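PDB 2GP4: 6-phosphogluconate dehydratase from Shewanella oneidensis, which probably catalyses the dehydration of 6-phosphogluconate to 2-keto-3-deoxy-6-phosphogluconate in the Entner-Doudoroff pathway, and is captured here as the apo form without its iron-sulfur cluster. Local coordinates for residues Ala313-Gly318 with Glu345-Val350; Pro351-Val356 with Thr428-Pro433; Ile364-Ala369 with Ser421-Val426. One frame throughout, in Å; residues are numbered along the deposited sequence.

Contact 1 of 3, residues Ala313-Gly318 with Glu345-Val350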
ATOM      1  N   ALA A 313      -8.347   1.667  -5.916  1.00 20.24           N
ATOM      2  CA  ALA A 313      -7.273   2.099  -6.809  1.00 20.45           C
ATOM      3  C   ALA A 313      -6.046   1.205  -6.665  1.00 20.46           C
ATOM      4  O   ALA A 313      -5.400   0.868  -7.656  1.00 20.43           O
ATOM      5  CB  ALA A 313      -6.904   3.530  -6.532  1.00 20.23           C
ATOM      6  N   LEU A 314      -5.728   0.844  -5.423  1.00 20.34           N
ATOM      7  CA  LEU A 314      -4.707  -0.162  -5.140  1.00 20.52           C
ATOM      8  C   LEU A 314      -5.017  -1.483  -5.847  1.00 20.17           C
ATOM      9  O   LEU A 314      -4.120  -2.113  -6.405  1.00 20.33           O
ATOM     10  CB  LEU A 314      -4.590  -0.375  -3.629  1.00 20.77           C
ATOM     11  CG  LEU A 314      -3.495  -1.250  -3.005  1.00 21.70           C
ATOM     12  CD1 LEU A 314      -3.875  -2.732  -2.971  1.00 22.72           C
ATOM     13  CD2 LEU A 314      -2.138  -1.030  -3.665  1.00 22.60           C
ATOM     14  N   LEU A 315      -6.289  -1.880  -5.833  1.00 19.87           N
ATOM     15  CA  LEU A 315      -6.732  -3.123  -6.470  1.00 19.49           C
ATOM     16  C   LEU A 315      -6.763  -3.037  -8.001  1.00 19.50           C
ATOM     17  O   LEU A 315      -6.309  -3.956  -8.681  1.00 19.59           O
ATOM     18  CB  LEU A 315      -8.096  -3.560  -5.918  1.00 19.30           C
ATOM     19  CG  LEU A 315      -8.146  -4.041  -4.459  1.00 19.12           C
ATOM     20  CD1 LEU A 315      -9.556  -3.937  -3.896  1.00 17.85           C
ATOM     21  CD2 LEU A 315      -7.607  -5.470  -4.315  1.00 18.24           C
ATOM     22  N   ALA A 316      -7.288  -1.934  -8.536  1.00 19.45           N
ATOM     23  CA  ALA A 316      -7.371  -1.732  -9.988  1.00 19.55           C
ATOM     24  C   ALA A 316      -6.002  -1.565 -10.664  1.00 19.78           C
ATOM     25  O   ALA A 316      -5.872  -1.792 -11.877  1.00 19.90           O
ATOM     26  CB  ALA A 316      -8.292  -0.543 -10.327  1.00 19.24           C
ATOM     27  N   THR A 317      -4.992  -1.173  -9.889  1.00 19.69           N
ATOM     28  CA  THR A 317      -3.657  -0.963 -10.440  1.00 20.10           C
ATOM     29  C   THR A 317      -2.691  -2.118 -10.177  1.00 20.20           C
ATOM     30  O   THR A 317      -1.546  -2.072 -10.606  1.00 20.11           O
ATOM     31  CB  THR A 317      -3.018   0.350  -9.923  1.00 20.29           C
ATOM     32  OG1 THR A 317      -2.916   0.299  -8.498  1.00 20.12           O
ATOM     33  CG2 THR A 317      -3.837   1.577 -10.357  1.00 19.41           C
ATOM     34  N   GLY A 318      -3.153  -3.147  -9.470  1.00 20.83           N
ATOM     35  CA  GLY A 318      -2.315  -4.300  -9.124  1.00 20.98           C
ATOM     36  C   GLY A 318      -1.162  -3.931  -8.212  1.00 21.37           C
ATOM     37  O   GLY A 318      -0.045  -4.415  -8.382  1.00 21.39           O
ATOM     38  N   GLU A 345     -13.395  -8.657  -0.160  1.00 19.05           N
ATOM     39  CA  GLU A 345     -14.722  -8.468  -0.751  1.00 19.44           C
ATOM     40  C   GLU A 345     -14.754  -7.336  -1.780  1.00 19.24           C
ATOM     41  O   GLU A 345     -15.499  -7.408  -2.764  1.00 19.26           O
ATOM     42  CB  GLU A 345     -15.803  -8.322   0.336  1.00 19.20           C
ATOM     43  CG  GLU A 345     -16.059  -9.648   1.065  1.00 19.68           C
ATOM     44  CD  GLU A 345     -16.809  -9.531   2.387  1.00 20.43           C
ATOM     45  OE1 GLU A 345     -17.359  -8.451   2.700  1.00 20.37           O
ATOM     46  OE2 GLU A 345     -16.854 -10.555   3.116  1.00 21.82           O
ATOM     47  N   LEU A 346     -13.936  -6.309  -1.569  1.00 19.19           N
ATOM     48  CA  LEU A 346     -13.775  -5.246  -2.561  1.00 19.27           C
ATOM     49  C   LEU A 346     -13.092  -5.770  -3.809  1.00 19.82           C
ATOM     50  O   LEU A 346     -13.489  -5.426  -4.930  1.00 20.09           O
ATOM     51  CB  LEU A 346     -12.986  -4.063  -2.000  1.00 18.83           C
ATOM     52  CG  LEU A 346     -13.754  -3.136  -1.057  1.00 18.31           C
ATOM     53  CD1 LEU A 346     -12.818  -2.170  -0.377  1.00 16.69           C
ATOM     54  CD2 LEU A 346     -14.877  -2.393  -1.788  1.00 18.00           C
ATOM     55  N   SER A 347     -12.070  -6.605  -3.606  1.00 20.21           N
ATOM     56  CA  SER A 347     -11.298  -7.194  -4.700  1.00 20.47           C
ATOM     57  C   SER A 347     -12.203  -7.896  -5.711  1.00 20.86           C
ATOM     58  O   SER A 347     -12.016  -7.754  -6.920  1.00 20.89           O
ATOM     59  CB  SER A 347     -10.252  -8.165  -4.152  1.00 20.44           C
ATOM     60  OG  SER A 347      -9.556  -8.822  -5.193  1.00 20.23           O
ATOM     61  N   ASP A 348     -13.195  -8.629  -5.202  1.00 21.03           N
ATOM     62  CA  ASP A 348     -14.160  -9.334  -6.044  1.00 21.43           C
ATOM     63  C   ASP A 348     -14.931  -8.420  -6.993  1.00 21.40           C
ATOM     64  O   ASP A 348     -15.404  -8.873  -8.037  1.00 21.42           O
ATOM     65  CB  ASP A 348     -15.147 -10.123  -5.182  1.00 21.59           C
ATOM     66  CG  ASP A 348     -14.523 -11.337  -4.540  1.00 22.05           C
ATOM     67  OD1 ASP A 348     -13.413 -11.754  -4.939  1.00 22.53           O
ATOM     68  OD2 ASP A 348     -15.156 -11.890  -3.624  1.00 24.32           O
ATOM     69  N   ALA A 349     -15.055  -7.145  -6.633  1.00 21.25           N
ATOM     70  CA  ALA A 349     -15.786  -6.183  -7.459  1.00 21.31           C
ATOM     71  C   ALA A 349     -14.891  -5.257  -8.296  1.00 21.49           C
ATOM     72  O   ALA A 349     -15.365  -4.619  -9.233  1.00 21.49           O
ATOM     73  CB  ALA A 349     -16.734  -5.365  -6.599  1.00 21.02           C
ATOM     74  N   VAL A 350     -13.605  -5.178  -7.961  1.00 21.59           N
ATOM     75  CA  VAL A 350     -12.714  -4.229  -8.628  1.00 21.68           C
ATOM     76  C   VAL A 350     -11.891  -4.907  -9.726  1.00 21.91           C
ATOM     77  O   VAL A 350     -11.071  -5.770  -9.437  1.00 21.57           O
ATOM     78  CB  VAL A 350     -11.778  -3.499  -7.624  1.00 21.69           C
ATOM     79  CG1 VAL A 350     -10.885  -2.491  -8.344  1.00 21.23           C
ATOM     80  CG2 VAL A 350     -12.591  -2.803  -6.543  1.00 21.47           C
TER
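The C-terminal ends of helix 304-316 and helix 340-347, in the largely helical N-terminal domain, meet through Leu315 and Ala316 on one side and Leu346, Ser347 and Val350 on the other. Leu315 reaches across from its helix with CG anti to the carbonyl carbon (chi1 -69°), and its two methyls divide the surface of the other segment between them. CD1 lies against the backbone at Ser347, 3.7 Å from Ser347 N, and also meets CB of Leu346 at 3.9 Å. CD2 takes the side chain, resting 3.8 Å from Ser347 CB. Val350 points its side chain at Leu315: its CG1 sits 3.8 Å from Leu315 CB and wedges against the next residue, 3.6 Å from Ala316 N and 3.8 Å from Ala316 CB. Helix 304-316 ends just after, in a Schellman motif at Gly318. An alanine in place of Leu315 is likely to leave a gap beside Ser347, since both methyls that cover its backbone N and its CB would be gone. Ser347 has its hydroxyl satisfied by Leu440 N, at the start of strand 440-445. No hydrogen bond crosses between the segments; buried methyls meeting aliphatic carbons and backbone atoms make the contact, which depends on shape rather than on polar pairing.

Contact 2 of 3, residues Pro351-Val356 with Thr428-Pro433; sequences PLLARV and TSVATP
The loop 351-356 meets the loop 428-433 through one backbone hydrogen bond, Thr428 N to Leu353 O at 2.8 Å, with the donor in the carbonyl plane and an N-H...O angle of 146°. The CA atoms are nearest at these two residues, and the pairing continues with a backbone bond between Arg355 and Val426. Leu353 carries much of the side-chain contact. Its CG comes 3.2 Å from Thr428 O, with chi1 (-100°) and chi2 both away from the staggered positions. Beyond it the branches part: CD2 meets Val430 CG1 at 3.7 Å, whereas CD1 faces Ser429 O and also touches Pro433 CB at 3.9 Å. Both segments are irregular connections, one leading from helix 340-347 to helix 364-370 and the other from strand 411-416 to strand 440-445; Leu353 and Val430 also pack on helix 372-383, at Leu376, Leu380 and Ala383. Pro351 adds two ring contacts, from CB to Pro433 CB at 3.8 Å and from CG to Val430 CB at 4.0 Å. Thr428 has OG1 anti to its own N (chi1 -158°), which turns the hydroxyl to Thr432 O, a 2.7 Å hydrogen bond that closes the 428-433 loop on itself, while CG2 covers the Leu353 backbone, 3.6 Å from Leu353 O.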
ATOM      1  N   PRO A 351     -12.103  -4.505 -10.993  1.00 22.25           N
ATOM      2  CA  PRO A 351     -11.319  -5.096 -12.077  1.00 22.64           C
ATOM      3  C   PRO A 351      -9.852  -4.665 -12.026  1.00 23.00           C
ATOM      4  O   PRO A 351      -9.534  -3.612 -11.457  1.00 22.78           O
ATOM      5  CB  PRO A 351     -11.987  -4.541 -13.342  1.00 22.41           C
ATOM      6  CG  PRO A 351     -12.607  -3.255 -12.903  1.00 22.56           C
ATOM      7  CD  PRO A 351     -13.055  -3.492 -11.485  1.00 22.05           C
ATOM      8  N   LEU A 352      -8.977  -5.489 -12.598  1.00 23.31           N
ATOM      9  CA  LEU A 352      -7.592  -5.108 -12.813  1.00 23.90           C
ATOM     10  C   LEU A 352      -7.494  -4.313 -14.114  1.00 24.74           C
ATOM     11  O   LEU A 352      -7.903  -4.788 -15.176  1.00 24.91           O
ATOM     12  CB  LEU A 352      -6.677  -6.337 -12.852  1.00 23.76           C
ATOM     13  CG  LEU A 352      -5.183  -6.070 -13.054  1.00 23.50           C
ATOM     14  CD1 LEU A 352      -4.569  -5.358 -11.825  1.00 22.99           C
ATOM     15  CD2 LEU A 352      -4.435  -7.360 -13.380  1.00 23.06           C
ATOM     16  N   LEU A 353      -6.942  -3.108 -14.014  1.00 25.57           N
ATOM     17  CA  LEU A 353      -6.945  -2.140 -15.105  1.00 26.38           C
ATOM     18  C   LEU A 353      -5.545  -1.733 -15.586  1.00 27.09           C
ATOM     19  O   LEU A 353      -5.407  -1.127 -16.646  1.00 26.91           O
ATOM     20  CB  LEU A 353      -7.734  -0.898 -14.672  1.00 26.34           C
ATOM     21  CG  LEU A 353      -9.191  -0.697 -15.120  1.00 26.94           C
ATOM     22  CD1 LEU A 353      -9.985  -1.992 -15.291  1.00 25.97           C
ATOM     23  CD2 LEU A 353      -9.913   0.287 -14.194  1.00 26.29           C
ATOM     24  N   ALA A 354      -4.511  -2.061 -14.813  1.00 28.17           N
ATOM     25  CA  ALA A 354      -3.151  -1.634 -15.153  1.00 29.35           C
ATOM     26  C   ALA A 354      -2.095  -2.716 -14.968  1.00 30.23           C
ATOM     27  O   ALA A 354      -2.138  -3.473 -14.003  1.00 30.26           O
ATOM     28  CB  ALA A 354      -2.768  -0.382 -14.365  1.00 29.07           C
ATOM     29  N   ARG A 355      -1.156  -2.775 -15.910  1.00 31.64           N
ATOM     30  CA  ARG A 355       0.050  -3.598 -15.797  1.00 33.13           C
ATOM     31  C   ARG A 355       1.281  -2.709 -15.706  1.00 33.92           C
ATOM     32  O   ARG A 355       1.795  -2.251 -16.727  1.00 33.73           O
ATOM     33  CB  ARG A 355       0.207  -4.510 -17.009  1.00 33.17           C
ATOM     34  CG  ARG A 355      -0.462  -5.851 -16.897  1.00 34.40           C
ATOM     35  CD  ARG A 355       0.038  -6.747 -18.013  1.00 36.05           C
ATOM     36  NE  ARG A 355      -0.990  -7.684 -18.455  1.00 38.23           N
ATOM     37  CZ  ARG A 355      -1.124  -8.113 -19.710  1.00 38.89           C
ATOM     38  NH1 ARG A 355      -0.302  -7.678 -20.664  1.00 38.64           N
ATOM     39  NH2 ARG A 355      -2.093  -8.968 -20.015  1.00 39.07           N
ATOM     40  N   VAL A 356       1.747  -2.474 -14.483  1.00 35.35           N
ATOM     41  CA  VAL A 356       2.930  -1.647 -14.243  1.00 36.80           C
ATOM     42  C   VAL A 356       4.085  -2.550 -13.820  1.00 37.80           C
ATOM     43  O   VAL A 356       3.855  -3.566 -13.172  1.00 38.00           O
ATOM     44  CB  VAL A 356       2.660  -0.563 -13.169  1.00 36.81           C
ATOM     45  CG1 VAL A 356       3.846   0.392 -13.039  1.00 36.85           C
ATOM     46  CG2 VAL A 356       1.393   0.214 -13.504  1.00 36.76           C
ATOM     47  N   THR A 428      -6.149  -0.325 -19.258  1.00 24.37           N
ATOM     48  CA  THR A 428      -7.376  -0.771 -19.893  1.00 24.35           C
ATOM     49  C   THR A 428      -8.642  -0.197 -19.251  1.00 24.36           C
ATOM     50  O   THR A 428      -8.616   0.280 -18.111  1.00 24.23           O
ATOM     51  CB  THR A 428      -7.416  -2.322 -19.984  1.00 24.41           C
ATOM     52  OG1 THR A 428      -8.316  -2.723 -21.021  1.00 25.31           O
ATOM     53  CG2 THR A 428      -7.821  -2.946 -18.668  1.00 23.57           C
ATOM     54  N   SER A 429      -9.740  -0.241 -20.002  1.00 24.29           N
ATOM     55  CA  SER A 429     -11.049   0.200 -19.521  1.00 24.33           C
ATOM     56  C   SER A 429     -11.680  -0.892 -18.673  1.00 24.21           C
ATOM     57  O   SER A 429     -11.293  -2.060 -18.784  1.00 24.23           O
ATOM     58  CB  SER A 429     -11.960   0.493 -20.707  1.00 24.16           C
ATOM     59  OG  SER A 429     -12.181  -0.695 -21.442  1.00 24.81           O
ATOM     60  N   VAL A 430     -12.662  -0.526 -17.847  1.00 24.03           N
ATOM     61  CA  VAL A 430     -13.339  -1.520 -17.014  1.00 23.98           C
ATOM     62  C   VAL A 430     -14.201  -2.502 -17.823  1.00 24.05           C
ATOM     63  O   VAL A 430     -14.410  -3.628 -17.387  1.00 24.25           O
ATOM     64  CB  VAL A 430     -14.136  -0.910 -15.801  1.00 24.11           C
ATOM     65  CG1 VAL A 430     -13.483   0.364 -15.289  1.00 23.53           C
ATOM     66  CG2 VAL A 430     -15.602  -0.685 -16.128  1.00 23.78           C
ATOM     67  N   ALA A 431     -14.680  -2.084 -18.995  1.00 23.99           N
ATOM     68  CA  ALA A 431     -15.505  -2.957 -19.838  1.00 23.98           C
ATOM     69  C   ALA A 431     -14.719  -4.167 -20.348  1.00 23.93           C
ATOM     70  O   ALA A 431     -15.254  -5.279 -20.430  1.00 24.14           O
ATOM     71  CB  ALA A 431     -16.102  -2.179 -20.999  1.00 23.94           C
ATOM     72  N   THR A 432     -13.449  -3.940 -20.680  1.00 23.56           N
ATOM     73  CA  THR A 432     -12.553  -4.995 -21.152  1.00 23.18           C
ATOM     74  C   THR A 432     -11.248  -5.023 -20.332  1.00 22.55           C
ATOM     75  O   THR A 432     -10.190  -4.657 -20.831  1.00 22.14           O
ATOM     76  CB  THR A 432     -12.234  -4.830 -22.657  1.00 23.28           C
ATOM     77  OG1 THR A 432     -11.451  -3.645 -22.853  1.00 24.02           O
ATOM     78  CG2 THR A 432     -13.516  -4.715 -23.472  1.00 23.53           C
ATOM     79  N   PRO A 433     -11.318  -5.493 -19.075  1.00 22.42           N
ATOM     80  CA  PRO A 433     -10.157  -5.398 -18.188  1.00 22.25           C
ATOM     81  C   PRO A 433      -9.152  -6.543 -18.370  1.00 22.05           C
ATOM     82  O   PRO A 433      -9.463  -7.536 -19.027  1.00 22.34           O
ATOM     83  CB  PRO A 433     -10.793  -5.476 -16.804  1.00 22.23           C
ATOM     84  CG  PRO A 433     -11.970  -6.387 -17.003  1.00 22.08           C
ATOM     85  CD  PRO A 433     -12.458  -6.164 -18.413  1.00 22.24           C
TER

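Contact 3 of 3, residues Ile364-Ala369 with Ser421-Val426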
ATOM      1  N   ILE A 364       6.179   3.430 -14.870  1.00 36.42           N
ATOM      2  CA  ILE A 364       5.165   4.401 -14.472  1.00 35.77           C
ATOM      3  C   ILE A 364       4.912   5.464 -15.556  1.00 35.06           C
ATOM      4  O   ILE A 364       3.763   5.817 -15.811  1.00 34.91           O
ATOM      5  CB  ILE A 364       5.477   5.027 -13.065  1.00 35.92           C
ATOM      6  CG1 ILE A 364       4.242   5.711 -12.468  1.00 36.02           C
ATOM      7  CG2 ILE A 364       6.669   5.976 -13.105  1.00 35.93           C
ATOM      8  CD1 ILE A 364       3.287   4.760 -11.770  1.00 36.18           C
ATOM      9  N   ASN A 365       5.978   5.940 -16.202  1.00 34.20           N
ATOM     10  CA  ASN A 365       5.866   6.919 -17.291  1.00 33.48           C
ATOM     11  C   ASN A 365       5.114   6.376 -18.510  1.00 32.65           C
ATOM     12  O   ASN A 365       4.383   7.117 -19.174  1.00 32.41           O
ATOM     13  CB  ASN A 365       7.251   7.434 -17.701  1.00 33.63           C
ATOM     14  CG  ASN A 365       7.953   8.184 -16.575  1.00 34.76           C
ATOM     15  OD1 ASN A 365       7.505   9.252 -16.144  1.00 36.16           O
ATOM     16  ND2 ASN A 365       9.061   7.628 -16.096  1.00 35.06           N
ATOM     17  N   HIS A 366       5.303   5.084 -18.785  1.00 31.62           N
ATOM     18  CA  HIS A 366       4.586   4.361 -19.836  1.00 30.69           C
ATOM     19  C   HIS A 366       3.102   4.264 -19.471  1.00 30.19           C
ATOM     20  O   HIS A 366       2.228   4.452 -20.324  1.00 29.87           O
ATOM     21  CB  HIS A 366       5.173   2.951 -19.984  1.00 30.60           C
ATOM     22  CG  HIS A 366       4.790   2.247 -21.252  1.00 30.12           C
ATOM     23  ND1 HIS A 366       3.595   2.465 -21.904  1.00 29.52           N
ATOM     24  CD2 HIS A 366       5.440   1.299 -21.970  1.00 30.08           C
ATOM     25  CE1 HIS A 366       3.533   1.697 -22.976  1.00 28.98           C
ATOM     26  NE2 HIS A 366       4.638   0.980 -23.039  1.00 29.31           N
ATOM     27  N   PHE A 367       2.835   3.960 -18.201  1.00 29.47           N
ATOM     28  CA  PHE A 367       1.483   3.942 -17.655  1.00 28.82           C
ATOM     29  C   PHE A 367       0.799   5.294 -17.851  1.00 28.42           C
ATOM     30  O   PHE A 367      -0.354   5.355 -18.287  1.00 28.07           O
ATOM     31  CB  PHE A 367       1.516   3.554 -16.170  1.00 28.63           C
ATOM     32  CG  PHE A 367       0.226   3.793 -15.441  1.00 28.36           C
ATOM     33  CD1 PHE A 367      -0.871   2.963 -15.641  1.00 28.00           C
ATOM     34  CD2 PHE A 367       0.112   4.842 -14.535  1.00 28.55           C
ATOM     35  CE1 PHE A 367      -2.066   3.181 -14.959  1.00 27.98           C
ATOM     36  CE2 PHE A 367      -1.082   5.067 -13.848  1.00 28.75           C
ATOM     37  CZ  PHE A 367      -2.170   4.230 -14.062  1.00 28.64           C
ATOM     38  N   HIS A 368       1.528   6.365 -17.540  1.00 28.00           N
ATOM     39  CA  HIS A 368       1.006   7.722 -17.631  1.00 27.74           C
ATOM     40  C   HIS A 368       0.739   8.147 -19.074  1.00 27.40           C
ATOM     41  O   HIS A 368      -0.292   8.740 -19.362  1.00 27.26           O
ATOM     42  CB  HIS A 368       1.950   8.707 -16.942  1.00 27.77           C
ATOM     43  CG  HIS A 368       1.510  10.133 -17.045  1.00 28.04           C
ATOM     44  ND1 HIS A 368       2.145  11.050 -17.853  1.00 28.34           N
ATOM     45  CD2 HIS A 368       0.491  10.797 -16.450  1.00 28.11           C
ATOM     46  CE1 HIS A 368       1.539  12.219 -17.746  1.00 28.68           C
ATOM     47  NE2 HIS A 368       0.534  12.094 -16.898  1.00 28.07           N
ATOM     48  N   ALA A 369       1.667   7.828 -19.971  1.00 27.22           N
ATOM     49  CA  ALA A 369       1.513   8.125 -21.393  1.00 27.13           C
ATOM     50  C   ALA A 369       0.343   7.374 -22.049  1.00 27.01           C
ATOM     51  O   ALA A 369      -0.244   7.861 -23.017  1.00 27.02           O
ATOM     52  CB  ALA A 369       2.816   7.854 -22.133  1.00 27.07           C
ATOM     53  N   SER A 421      -7.770   4.487 -23.620  1.00 28.59           N
ATOM     54  CA  SER A 421      -6.373   4.119 -23.413  1.00 28.30           C
ATOM     55  C   SER A 421      -5.673   4.022 -24.763  1.00 28.24           C
ATOM     56  O   SER A 421      -6.233   3.491 -25.721  1.00 28.08           O
ATOM     57  CB  SER A 421      -6.260   2.786 -22.666  1.00 28.42           C
ATOM     58  OG  SER A 421      -4.904   2.407 -22.503  1.00 27.42           O
ATOM     59  N   LEU A 422      -4.449   4.535 -24.827  1.00 28.16           N
ATOM     60  CA  LEU A 422      -3.631   4.426 -26.031  1.00 28.15           C
ATOM     61  C   LEU A 422      -2.823   3.129 -26.073  1.00 27.99           C
ATOM     62  O   LEU A 422      -2.222   2.807 -27.097  1.00 28.28           O
ATOM     63  CB  LEU A 422      -2.684   5.622 -26.156  1.00 28.24           C
ATOM     64  CG  LEU A 422      -3.243   7.014 -26.439  1.00 28.32           C
ATOM     65  CD1 LEU A 422      -2.091   7.982 -26.467  1.00 28.65           C
ATOM     66  CD2 LEU A 422      -4.011   7.063 -27.755  1.00 28.74           C
ATOM     67  N   ASP A 423      -2.803   2.392 -24.967  1.00 27.69           N
ATOM     68  CA  ASP A 423      -2.045   1.147 -24.900  1.00 27.45           C
ATOM     69  C   ASP A 423      -2.730   0.134 -23.980  1.00 27.42           C
ATOM     70  O   ASP A 423      -2.509   0.131 -22.767  1.00 27.36           O
ATOM     71  CB  ASP A 423      -0.605   1.428 -24.450  1.00 27.24           C
ATOM     72  CG  ASP A 423       0.332   0.258 -24.696  1.00 27.29           C
ATOM     73  OD1 ASP A 423      -0.139  -0.888 -24.895  1.00 26.42           O
ATOM     74  OD2 ASP A 423       1.560   0.493 -24.683  1.00 27.15           O
ATOM     75  N   THR A 424      -3.544  -0.733 -24.578  1.00 27.45           N
ATOM     76  CA  THR A 424      -4.336  -1.725 -23.845  1.00 27.71           C
ATOM     77  C   THR A 424      -3.530  -2.944 -23.370  1.00 27.84           C
ATOM     78  O   THR A 424      -4.089  -3.891 -22.813  1.00 28.07           O
ATOM     79  CB  THR A 424      -5.570  -2.195 -24.657  1.00 27.78           C
ATOM     80  OG1 THR A 424      -5.147  -2.687 -25.939  1.00 28.31           O
ATOM     81  CG2 THR A 424      -6.565  -1.049 -24.848  1.00 27.49           C
ATOM     82  N   GLU A 425      -2.221  -2.920 -23.591  1.00 27.82           N
ATOM     83  CA  GLU A 425      -1.329  -3.875 -22.944  1.00 28.15           C
ATOM     84  C   GLU A 425      -0.832  -3.357 -21.588  1.00 27.29           C
ATOM     85  O   GLU A 425      -0.313  -4.125 -20.785  1.00 27.48           O
ATOM     86  CB  GLU A 425      -0.151  -4.235 -23.856  1.00 28.02           C
ATOM     87  CG  GLU A 425      -0.474  -5.309 -24.889  1.00 29.40           C
ATOM     88  CD  GLU A 425       0.767  -5.820 -25.617  1.00 30.41           C
ATOM     89  OE1 GLU A 425       1.536  -4.989 -26.156  1.00 32.52           O
ATOM     90  OE2 GLU A 425       0.969  -7.059 -25.659  1.00 33.02           O
ATOM     91  N   VAL A 426      -1.006  -2.060 -21.336  1.00 26.49           N
ATOM     92  CA  VAL A 426      -0.543  -1.438 -20.096  1.00 25.81           C
ATOM     93  C   VAL A 426      -1.712  -0.921 -19.256  1.00 25.63           C
ATOM     94  O   VAL A 426      -1.734  -1.091 -18.036  1.00 25.23           O
ATOM     95  CB  VAL A 426       0.446  -0.275 -20.376  1.00 25.81           C
ATOM     96  CG1 VAL A 426       0.820   0.450 -19.089  1.00 25.48           C
ATOM     97  CG2 VAL A 426       1.690  -0.784 -21.087  1.00 25.42           C
TER
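A valine methyl lies over the face of a histidine ring: Val426 CG2 stands 3.9 Å from the centroid of the His366 imidazole, 21° off the ring normal, a CH-pi contact. The methyl is offset toward the rim and comes nearest to His366 CE1, at 3.6 Å. With CG anti to the backbone N (chi1 -164°), the histidine swings its ring away from the helix toward the loop. Asp423 lies near the edge of the same ring, but the modelled approach is too close to interpret. The other methyl of Val426, CG1, presses on the helix itself, 3.8 Å from Phe367 CA. Farther along, Leu422 CD1 reaches Ala369 O at 3.9 Å. Within the loop, Ser421 OG accepts from Asp423 N in an ST turn, and Asp423 OD1 accepts from Glu425 N in an Asx turn, met on the anti side but well out of the carboxylate plane; Val426 N bonds back to Asp423 O at 3.0 Å. Helix 364-370 is thus covered on one side by the loop that leads from strand 411-416 to strand 440-445, with helix 235-243 touching Ala369, Leu422 and Asp423, and helix 372-383 packing on Phe367 and Ser421.

Overall arrangement
The three contacts lie in a row. Centres are about 10 Å apart for the first and second contacts, about 11 Å for the second and third, and about 19 Å for the first and third. Contact 1 closes before contact 2 opens, while contact 3 is nested inside the loop that contact 2 closes. Probable backbone hydrogen bonds couple them: Ala316 O with Leu353 N at 2.7 Å joins contacts 1 and 2, and Arg355 N with Val426 O at 2.8 Å joins contacts 2 and 3. Helix 372-383 touches side chains of all three. Segments 421-426 and 428-433, which lead to strand 440-445 at one edge of the mixed sheet, thus run against the helical part of the chain.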